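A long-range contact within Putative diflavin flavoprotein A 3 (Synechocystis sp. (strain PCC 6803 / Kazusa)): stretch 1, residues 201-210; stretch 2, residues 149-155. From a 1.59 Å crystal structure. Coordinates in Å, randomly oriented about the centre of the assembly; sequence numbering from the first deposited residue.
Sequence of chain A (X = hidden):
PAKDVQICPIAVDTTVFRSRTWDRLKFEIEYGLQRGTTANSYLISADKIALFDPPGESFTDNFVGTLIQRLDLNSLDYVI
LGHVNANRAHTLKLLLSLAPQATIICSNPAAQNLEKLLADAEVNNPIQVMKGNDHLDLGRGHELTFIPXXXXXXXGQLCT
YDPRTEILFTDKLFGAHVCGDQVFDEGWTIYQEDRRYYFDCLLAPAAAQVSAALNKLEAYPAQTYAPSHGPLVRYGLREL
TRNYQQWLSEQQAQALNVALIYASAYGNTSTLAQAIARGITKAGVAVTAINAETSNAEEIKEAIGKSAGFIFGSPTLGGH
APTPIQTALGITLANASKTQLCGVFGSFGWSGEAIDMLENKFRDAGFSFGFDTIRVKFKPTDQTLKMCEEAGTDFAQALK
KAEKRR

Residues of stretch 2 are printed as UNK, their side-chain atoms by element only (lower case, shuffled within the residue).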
# COMPACT_ATOMS: atom_id res chain seq x y z
N CYS A 201 -4.50 6.52 6.89
CA CYS A 201 -4.24 6.81 5.49
C CYS A 201 -4.14 5.56 4.62
O CYS A 201 -4.65 5.54 3.50
CB CYS A 201 -2.95 7.63 5.35
SG CYS A 201 -3.09 9.31 6.01
N LEU A 202 -3.47 4.54 5.14
CA LEU A 202 -3.12 3.36 4.35
C LEU A 202 -4.07 2.17 4.49
O LEU A 202 -4.23 1.39 3.56
CB LEU A 202 -1.70 2.88 4.71
CG LEU A 202 -0.54 3.50 3.92
CD1 LEU A 202 -0.26 4.92 4.33
CD2 LEU A 202 0.71 2.64 4.06
N LEU A 203 -4.67 2.01 5.66
CA LEU A 203 -5.33 0.74 5.98
C LEU A 203 -6.84 0.84 6.17
O LEU A 203 -7.57 -0.12 5.89
CB LEU A 203 -4.67 0.12 7.22
CG LEU A 203 -3.16 -0.09 7.10
CD1 LEU A 203 -2.57 -0.69 8.37
CD2 LEU A 203 -2.82 -0.94 5.87
N ALA A 204 -7.32 1.99 6.64
CA ALA A 204 -8.74 2.19 6.87
C ALA A 204 -9.60 1.92 5.63
O ALA A 204 -10.69 1.35 5.74
CB ALA A 204 -9.00 3.60 7.39
N PRO A 205 -9.12 2.32 4.43
CA PRO A 205 -9.92 2.06 3.22
C PRO A 205 -9.90 0.59 2.83
O PRO A 205 -10.59 0.20 1.89
CB PRO A 205 -9.23 2.90 2.15
CG PRO A 205 -8.43 3.93 2.91
CD PRO A 205 -7.97 3.20 4.14
N ALA A 206 -9.12 -0.21 3.55
CA ALA A 206 -9.03 -1.65 3.29
C ALA A 206 -9.34 -2.45 4.56
O ALA A 206 -8.74 -3.51 4.80
CB ALA A 206 -7.64 -2.00 2.77
N ALA A 207 -10.29 -1.96 5.35
CA ALA A 207 -10.53 -2.50 6.69
C ALA A 207 -10.80 -4.01 6.72
O ALA A 207 -10.29 -4.72 7.59
CB ALA A 207 -11.68 -1.75 7.33
N ALA A 208 -11.59 -4.49 5.78
CA ALA A 208 -11.93 -5.91 5.76
C ALA A 208 -10.72 -6.78 5.39
O ALA A 208 -10.49 -7.83 6.00
CB ALA A 208 -13.08 -6.17 4.80
N GLN A 209 -9.94 -6.35 4.39
CA GLN A 209 -8.77 -7.12 3.95
C GLN A 209 -7.67 -7.08 5.01
O GLN A 209 -6.95 -8.07 5.21
CB GLN A 209 -8.22 -6.61 2.62
CG GLN A 209 -9.19 -6.66 1.44
CD GLN A 209 -10.03 -5.39 1.32
OE1 GLN A 209 -10.40 -4.77 2.33
NE2 GLN A 209 -10.32 -4.99 0.08
N VAL A 210 -7.55 -5.94 5.69
CA VAL A 210 -6.54 -5.81 6.74
C VAL A 210 -6.91 -6.70 7.95
O VAL A 210 -6.04 -7.31 8.58
CB VAL A 210 -6.35 -4.34 7.16
CG1 VAL A 210 -5.46 -4.23 8.40
CG2 VAL A 210 -5.75 -3.54 6.00
N UNK A 149 -1.13 -11.22 2.06
CA UNK A 149 -2.05 -10.34 2.77
C UNK A 149 -2.49 -9.22 1.83
O UNK A 149 -2.18 -8.04 2.05
c UNK A 149 -1.41 -9.75 4.05
c UNK A 149 -1.18 -10.85 5.08
o UNK A 149 -0.15 -9.14 3.73
N UNK A 150 -3.22 -9.58 0.77
CA UNK A 150 -3.60 -8.63 -0.28
C UNK A 150 -4.51 -7.52 0.21
O UNK A 150 -5.38 -7.75 1.06
c UNK A 150 -4.87 -10.65 -0.48
c UNK A 150 -4.33 -9.52 -1.30
c UNK A 150 -3.76 -10.92 0.50
N UNK A 151 -4.31 -6.33 -0.35
CA UNK A 151 -5.24 -5.22 -0.21
C UNK A 151 -5.35 -4.53 -1.57
O UNK A 151 -4.57 -4.83 -2.47
c UNK A 151 -4.79 -4.23 0.87
o UNK A 151 -3.56 -3.62 0.51
N UNK A 152 -6.32 -3.63 -1.74
CA UNK A 152 -6.47 -2.95 -3.03
C UNK A 152 -5.19 -2.22 -3.44
O UNK A 152 -4.77 -2.29 -4.60
c UNK A 152 -7.46 -3.36 -0.84
c UNK A 152 -7.62 -1.97 -2.79
c UNK A 152 -8.46 -2.67 -1.76
N UNK A 153 -4.57 -1.54 -2.49
CA UNK A 153 -3.39 -0.76 -2.80
C UNK A 153 -2.14 -1.64 -2.94
O UNK A 153 -1.20 -1.29 -3.65
n UNK A 153 -0.83 3.24 -1.49
c UNK A 153 -3.17 0.32 -1.74
n UNK A 153 0.73 4.85 -1.04
c UNK A 153 -0.39 4.23 -0.73
c UNK A 153 -2.10 1.30 -2.14
c UNK A 153 -2.05 2.49 -1.23
n UNK A 153 -1.09 4.60 0.34
N UNK A 154 -2.13 -2.77 -2.24
CA UNK A 154 -1.00 -3.70 -2.32
C UNK A 154 -1.49 -5.10 -2.63
O UNK A 154 -1.50 -5.98 -1.76
c UNK A 154 1.83 -0.49 -1.27
c UNK A 154 -0.20 -3.68 -1.01
c UNK A 154 -0.26 -1.49 0.24
c UNK A 154 0.20 -0.20 0.47
c UNK A 154 0.32 -2.30 -0.73
o UNK A 154 1.73 1.56 -0.07
c UNK A 154 1.25 0.29 -0.29
c UNK A 154 1.36 -1.77 -1.50
N UNK A 155 -1.89 -5.32 -3.89
CA UNK A 155 -2.47 -6.60 -4.28
C UNK A 155 -1.49 -7.75 -4.11
O UNK A 155 -1.90 -8.90 -3.88
c UNK A 155 -2.82 -6.39 -5.76
c UNK A 155 -1.88 -4.35 -5.00
c UNK A 155 -2.93 -4.90 -5.91
O HOH W 1 -5.65 -9.49 3.16
O HOH W 2 -3.99 4.33 1.04

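Position 149 carries three side-chain atoms: one carbon attached to CA that bears both an oxygen and a second carbon. Its side chain stays 5.9 Å or more from stretch 1 and takes no direct part in the contact. This beta-branched hydroxyl identifies Thr149.

At position 150, three carbons close a ring onto the backbone N. The CA-to-CB bond points sideways to stretch 1, the ring stays 6.1 Å or more away, and it is the carbonyl that approaches: the backbone O of position 150 sits 3.4 Å from CB of Gln209. The closed ring makes the residue Pro150. The O of Pro150 accepts a hydrogen bond from water 1 at 2.7 Å, and this water also donates to the O of Gln209 at 2.8 Å, so two backbone acceptors share one bridging molecule.

Position 151 has one carbon followed by one oxygen. Its CB is 4.1 Å from CB of Ala206, and its CA is 4.3 Å from CB of Gln209. The short hydroxyl side chain is that of Ser151. Its OG turns back to its own stretch, accepting a hydrogen bond from the backbone N of position 154 at 3.2 Å, while Ser151 N donates to the O of that position, also at 3.2 Å. The pair of bonds holds a compact turn.

Position 152 again shows three carbons in a ring closed on N. Its CA-to-CB bond points toward stretch 1, and a ring carbon lies 3.9 Å from CB of Ala206 in an apolar contact; the side-chain end of Gln209 also packs against the ring. This is Pro152, and the carbon is its CD.

At position 153, three carbons in a chain lead to a nitrogen and then to a carbon carrying two more nitrogens. One of these two end nitrogens lies 3.8 Å from CG of Leu202. The group is the guanidinium of Arg153, and the nitrogen is NH2, carried there by an extended chain with all chi angles near 180°. NH2 also donates to water 2 at 3.0 Å, which in turn donates to the O of Cys201 at 2.8 Å.

Position 154 has one carbon leading to a six-carbon ring with one oxygen, and that oxygen lies 4.4 Å from CD2 of Leu202. The residue is Tyr154, whose OH is hydrogen-bonded elsewhere in the structure.

Position 155, a third ring of three carbons closed on N, out of reach of stretch 1, is Pro155.

No direct hydrogen bond crosses the contact, which buries 301 Å² in total. Packing joins it at two places, Leu202 against Arg153 and Tyr154, and Ala206 with Gln209 against the segment from Pro150 to Pro152. Two waters supply the polar links, each reaching a backbone carbonyl of stretch 1.

Stretch 2, residues 149-155: TPSPRYP
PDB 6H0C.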